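Local coordinates for protein dihydroorotase (Agrobacterium tumefaciens, PDB 2OGJ) that hydrolyses the acetyl ester of (R)-mandelate and, less efficiently, acetyl glycolate, as a zinc-dependent TIM-barrel deacetylase of the amidohydrolase family, at residues A96-T101 / S390-R395; S239-D244 / E276-R281. All coordinates share one frame; numbering follows the deposited sequence.

Interaction 1: A96-T101 / S390-R395; sequences AERGVT and SRYIPR
R98 sets CG anti to its own carbonyl carbon and then bends at chi2 (-79°), which lays the guanidinium against the 390-395 backbone. Y392 has CG anti to its backbone N, so its ring leads off from the arginine and mainly CB and one ring edge meet it. R98 NE lies 3.5 Å from Y392 CB, and the backbone of R391 and Y392 passes over one guanidinium face. R98 NH2 reaches the ring in its plane, 3.6 Å from Y392 CD1, with the two planes 49° apart; this is edge contact, not a cation-pi stack. A backbone hydrogen bond joins the segments: S390 N donates to E97 O at 3.0 Å, bent to 145° at the hydrogen and approaching from above the carbonyl plane. R98 NH1 adds a weak bond to the same E97 O, which therefore receives two N-H groups. Beyond the segments, Y392 OH is hydrogen-bonded to N298 and Y392 N to D303, a residue that R98 also touches. With E97 and S390 exposed, the contact lies at the surface, where the 3-10 turn leading into barrel strand 100-106 meets the C-terminal tail after strand 385-388, with R391 and V100 packing on helix 304-313.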
loop_
_atom_site.group_PDB
_atom_site.type_symbol
_atom_site.label_atom_id
_atom_site.label_comp_id
_atom_site.label_asym_id
_atom_site.label_seq_id
_atom_site.Cartn_x
_atom_site.Cartn_y
_atom_site.Cartn_z
ATOM N N ALA A 96 2.628 42.866 -9.729
ATOM C CA ALA A 96 2.691 44.257 -10.196
ATOM C C ALA A 96 4.081 44.816 -10.437
ATOM O O ALA A 96 4.327 45.411 -11.484
ATOM C CB ALA A 96 1.960 45.152 -9.231
ATOM N N GLU A 97 4.975 44.660 -9.455
ATOM C CA GLU A 97 6.345 45.129 -9.615
ATOM C C GLU A 97 6.997 44.514 -10.848
ATOM O O GLU A 97 8.066 44.915 -11.270
ATOM C CB GLU A 97 7.169 44.817 -8.364
ATOM C CG GLU A 97 8.540 45.474 -8.344
ATOM C CD GLU A 97 9.330 45.134 -7.096
ATOM O OE1 GLU A 97 8.807 44.379 -6.249
ATOM O OE2 GLU A 97 10.472 45.623 -6.964
ATOM N N ARG A 98 6.304 43.531 -11.445
ATOM C CA ARG A 98 6.800 42.821 -12.637
ATOM C C ARG A 98 5.954 43.081 -13.881
ATOM O O ARG A 98 6.262 42.590 -14.969
ATOM C CB ARG A 98 6.838 41.310 -12.378
ATOM C CG ARG A 98 7.842 40.841 -11.312
ATOM C CD ARG A 98 9.257 40.780 -11.863
ATOM N NE ARG A 98 10.247 40.480 -10.832
ATOM C CZ ARG A 98 10.723 41.367 -9.960
ATOM N NH1 ARG A 98 10.307 42.627 -9.984
ATOM N NH2 ARG A 98 11.619 40.994 -9.054
ATOM N N GLY A 99 4.882 43.846 -13.715
ATOM C CA GLY A 99 4.012 44.148 -14.830
ATOM C C GLY A 99 2.866 43.177 -14.967
ATOM O O GLY A 99 2.152 43.219 -15.961
ATOM N N VAL A 100 2.690 42.318 -13.964
ATOM C CA VAL A 100 1.624 41.309 -13.959
ATOM C C VAL A 100 0.492 41.708 -13.007
ATOM O O VAL A 100 0.695 41.827 -11.798
ATOM C CB VAL A 100 2.181 39.920 -13.542
ATOM C CG1 VAL A 100 1.112 38.854 -13.701
ATOM C CG2 VAL A 100 3.397 39.580 -14.376
ATOM N N THR A 101 -0.699 41.892 -13.569
ATOM C CA THR A 101 -1.877 42.328 -12.825
ATOM C C THR A 101 -2.741 41.248 -12.236
ATOM O O THR A 101 -3.368 41.438 -11.204
ATOM C CB THR A 101 -2.774 43.176 -13.718
ATOM O OG1 THR A 101 -2.048 44.340 -14.120
ATOM C CG2 THR A 101 -4.053 43.573 -12.975
ATOM N N SER A 390 9.655 46.278 -13.386
ATOM C CA SER A 390 10.993 45.975 -13.881
ATOM C C SER A 390 11.234 44.462 -13.913
ATOM O O SER A 390 10.654 43.707 -13.117
ATOM C CB SER A 390 12.035 46.652 -12.988
ATOM O OG SER A 390 13.328 46.117 -13.200
ATOM N N ARG A 391 12.072 44.016 -14.847
ATOM C CA ARG A 391 12.392 42.600 -14.963
ATOM C C ARG A 391 13.155 42.164 -13.729
ATOM O O ARG A 391 13.800 42.986 -13.080
ATOM C CB ARG A 391 13.225 42.328 -16.219
ATOM C CG ARG A 391 12.383 42.225 -17.476
ATOM C CD ARG A 391 13.212 41.998 -18.734
ATOM N NE ARG A 391 14.172 40.916 -18.558
ATOM C CZ ARG A 391 15.470 41.101 -18.323
ATOM N NH1 ARG A 391 15.964 42.333 -18.244
ATOM N NH2 ARG A 391 16.273 40.053 -18.158
ATOM N N TYR A 392 13.046 40.870 -13.416
ATOM C CA TYR A 392 13.692 40.230 -12.274
ATOM C C TYR A 392 15.188 40.123 -12.512
ATOM O O TYR A 392 15.643 39.709 -13.581
ATOM C CB TYR A 392 13.103 38.825 -12.053
ATOM C CG TYR A 392 13.878 37.964 -11.072
ATOM C CD1 TYR A 392 13.691 38.095 -9.694
ATOM C CD2 TYR A 392 14.846 37.047 -11.523
ATOM C CE1 TYR A 392 14.448 37.343 -8.787
ATOM C CE2 TYR A 392 15.613 36.288 -10.625
ATOM C CZ TYR A 392 15.413 36.444 -9.261
ATOM O OH TYR A 392 16.209 35.754 -8.370
ATOM N N ILE A 393 15.956 40.509 -11.513
ATOM C CA ILE A 393 17.391 40.436 -11.632
ATOM C C ILE A 393 17.830 39.261 -10.778
ATOM O O ILE A 393 17.656 39.268 -9.552
ATOM C CB ILE A 393 18.070 41.750 -11.149
ATOM C CG1 ILE A 393 17.466 42.948 -11.894
ATOM C CG2 ILE A 393 19.583 41.681 -11.401
ATOM C CD1 ILE A 393 17.582 42.829 -13.389
ATOM N N PRO A 394 18.391 38.225 -11.421
ATOM C CA PRO A 394 18.849 37.032 -10.710
ATOM C C PRO A 394 19.909 37.310 -9.663
ATOM O O PRO A 394 21.040 37.663 -9.987
ATOM C CB PRO A 394 19.338 36.116 -11.836
ATOM C CG PRO A 394 19.742 37.071 -12.907
ATOM C CD PRO A 394 18.657 38.112 -12.866
ATOM N N ARG A 395 19.514 37.183 -8.400
ATOM C CA ARG A 395 20.422 37.377 -7.278
ATOM C C ARG A 395 21.185 36.083 -7.097
ATOM O O ARG A 395 21.118 35.451 -6.039
ATOM C CB ARG A 395 19.650 37.695 -6.000
ATOM C CG ARG A 395 19.070 39.081 -5.995
ATOM C CD ARG A 395 18.156 39.322 -4.818
ATOM N NE ARG A 395 17.360 40.527 -5.034
ATOM C CZ ARG A 395 16.681 40.769 -6.155
ATOM N NH1 ARG A 395 16.710 39.887 -7.153
ATOM N NH2 ARG A 395 15.970 41.886 -6.286
#

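Interaction 2: S239-D244 / E276-R281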
loop_
_atom_site.group_PDB
_atom_site.type_symbol
_atom_site.label_atom_id
_atom_site.label_comp_id
_atom_site.label_asym_id
_atom_site.label_seq_id
_atom_site.Cartn_x
_atom_site.Cartn_y
_atom_site.Cartn_z
ATOM N N SER A 239 7.267 12.752 -22.504
ATOM C CA SER A 239 6.239 13.784 -22.365
ATOM C C SER A 239 6.301 14.838 -23.460
ATOM O O SER A 239 5.373 15.611 -23.631
ATOM C CB SER A 239 6.340 14.449 -20.977
ATOM O OG SER A 239 7.686 14.494 -20.499
ATOM N N SER A 240 7.393 14.848 -24.212
ATOM C CA SER A 240 7.588 15.818 -25.289
ATOM C C SER A 240 6.721 15.539 -26.513
ATOM O O SER A 240 6.661 14.411 -26.991
ATOM C CB SER A 240 9.058 15.837 -25.710
ATOM O OG SER A 240 9.215 16.503 -26.946
ATOM N N ILE A 241 6.053 16.565 -27.028
ATOM C CA ILE A 241 5.214 16.380 -28.202
ATOM C C ILE A 241 6.039 16.263 -29.478
ATOM O O ILE A 241 5.486 16.070 -30.557
ATOM C CB ILE A 241 4.225 17.552 -28.389
ATOM C CG1 ILE A 241 4.994 18.844 -28.720
ATOM C CG2 ILE A 241 3.380 17.697 -27.134
ATOM C CD1 ILE A 241 4.128 19.995 -29.197
HETATM N N MSE A 242 7.360 16.373 -29.362
HETATM C CA MSE A 242 8.210 16.298 -30.544
HETATM C C MSE A 242 8.884 14.934 -30.732
HETATM O O MSE A 242 9.436 14.650 -31.797
HETATM C CB MSE A 242 9.246 17.432 -30.509
HETATM C CG MSE A 242 9.349 18.255 -31.812
HETATM SE SE MSE A 242 7.753 18.606 -32.626
HETATM C CE MSE A 242 6.913 19.501 -31.361
ATOM N N GLU A 243 8.820 14.083 -29.712
ATOM C CA GLU A 243 9.406 12.742 -29.777
ATOM C C GLU A 243 8.400 11.694 -30.284
ATOM O O GLU A 243 8.769 10.577 -30.650
ATOM C CB GLU A 243 9.911 12.332 -28.393
ATOM C CG GLU A 243 8.945 12.710 -27.279
ATOM C CD GLU A 243 9.157 11.943 -25.989
ATOM O OE1 GLU A 243 10.324 11.659 -25.631
ATOM O OE2 GLU A 243 8.139 11.641 -25.325
ATOM N N ASP A 244 7.126 12.068 -30.303
ATOM C CA ASP A 244 6.058 11.173 -30.737
ATOM C C ASP A 244 5.113 11.888 -31.695
ATOM O O ASP A 244 4.280 12.690 -31.267
ATOM C CB ASP A 244 5.269 10.694 -29.516
ATOM C CG ASP A 244 4.260 9.607 -29.846
ATOM O OD1 ASP A 244 3.779 9.545 -30.999
ATOM O OD2 ASP A 244 3.937 8.817 -28.929
ATOM N N GLU A 276 10.081 25.623 -30.879
ATOM C CA GLU A 276 10.459 26.065 -32.214
ATOM C C GLU A 276 9.737 25.195 -33.215
ATOM O O GLU A 276 8.982 25.674 -34.059
ATOM C CB GLU A 276 11.969 25.930 -32.423
ATOM C CG GLU A 276 12.547 26.967 -33.370
ATOM C CD GLU A 276 13.947 26.624 -33.854
ATOM O OE1 GLU A 276 14.812 26.276 -33.015
ATOM O OE2 GLU A 276 14.188 26.713 -35.082
ATOM N N ALA A 277 9.966 23.901 -33.099
ATOM C CA ALA A 277 9.333 22.947 -33.986
ATOM C C ALA A 277 7.806 23.084 -33.985
ATOM O O ALA A 277 7.157 22.982 -35.026
ATOM C CB ALA A 277 9.736 21.548 -33.585
ATOM N N ALA A 278 7.230 23.320 -32.815
ATOM C CA ALA A 278 5.792 23.458 -32.709
ATOM C C ALA A 278 5.286 24.659 -33.493
ATOM O O ALA A 278 4.355 24.549 -34.297
ATOM C CB ALA A 278 5.390 23.581 -31.251
ATOM N N ILE A 279 5.909 25.811 -33.258
ATOM C CA ILE A 279 5.504 27.045 -33.921
ATOM C C ILE A 279 5.737 27.026 -35.433
ATOM O O ILE A 279 4.949 27.596 -36.195
ATOM C CB ILE A 279 6.199 28.264 -33.262
ATOM C CG1 ILE A 279 5.715 28.387 -31.814
ATOM C CG2 ILE A 279 5.873 29.553 -34.015
ATOM C CD1 ILE A 279 6.573 29.284 -30.923
ATOM N N ALA A 280 6.803 26.366 -35.871
ATOM C CA ALA A 280 7.069 26.273 -37.308
ATOM C C ALA A 280 5.976 25.450 -38.011
ATOM O O ALA A 280 5.734 25.613 -39.205
ATOM C CB ALA A 280 8.437 25.642 -37.554
ATOM N N ARG A 281 5.324 24.564 -37.260
ATOM C CA ARG A 281 4.255 23.734 -37.811
ATOM C C ARG A 281 2.888 24.348 -37.537
ATOM O O ARG A 281 1.861 23.673 -37.688
ATOM C CB ARG A 281 4.285 22.321 -37.219
ATOM C CG ARG A 281 5.500 21.473 -37.590
ATOM C CD ARG A 281 5.033 20.056 -37.925
ATOM N NE ARG A 281 5.678 19.007 -37.138
ATOM C CZ ARG A 281 5.124 17.817 -36.905
ATOM N NH1 ARG A 281 3.920 17.538 -37.396
ATOM N NH2 ARG A 281 5.769 16.904 -36.185
#
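Selenomethionine M242 carries most of this contact, reaching from the loop before helix 245-253 to the last turn of helix 272-280. Its chain folds back at chi2 (40°) and chi3 (60°), so that CG, SE and CE all border one methyl group: A277 CB is 3.7 Å from M242 SE and 3.8 Å from M242 CG, the tightest packing here. M242 CE passes on to the next residue, 4.1 Å from A278 N. Beside it I241 makes a buried but longer apolar contact, its CD1 4.3 Å from A278 CB; I241 also packs on F233, V274 and F248. The flank at R281 is looser and more exposed. There R281, the first residue to leave the helix, brings NH2 only to within 4.4 Å of M242 SE, while its charge is paired with E245 in a salt bridge and its guanidinium makes a cation-pi contact with F248. Within the loop, a type I turn spans S240 to E243, and S240 OG accepts from M242 N at 3.0 Å (159° at the hydrogen), an ST turn. D244 then N-caps helix 245-253 and forms a salt bridge with K196 of the second subunit. Between the two segments themselves the chemistry is selenium and methyl contacts without hydrogen bonds, consistent with apolar packing joining loop to helix, while the R281 charge is met by E245.

In the fold
From the N terminus, the chain reaches 96-101 at the entry to strand 100-106, runs through most of the TIM barrel, and returns at 390-395; interaction 1 therefore closes a long loop, with 288 residues between its segments. Interaction 2 falls wholly within that span and closes a short one: after strand 228-230 the chain passes 239-244, helix 245-253 and strand 260-262 before arriving at 276-281, with 31 residues between. The two are nested, not crossed. The centres of interactions 1 and 2 lie about 30 Å apart, and the nearest atoms of interactions 1 and 2 about 19 Å, so they do not touch. Interaction 1 ties the C-terminal tail to the turn that leads into an early barrel strand, whereas interaction 2 joins the loop before helix 245-253 to the end of helix 272-280.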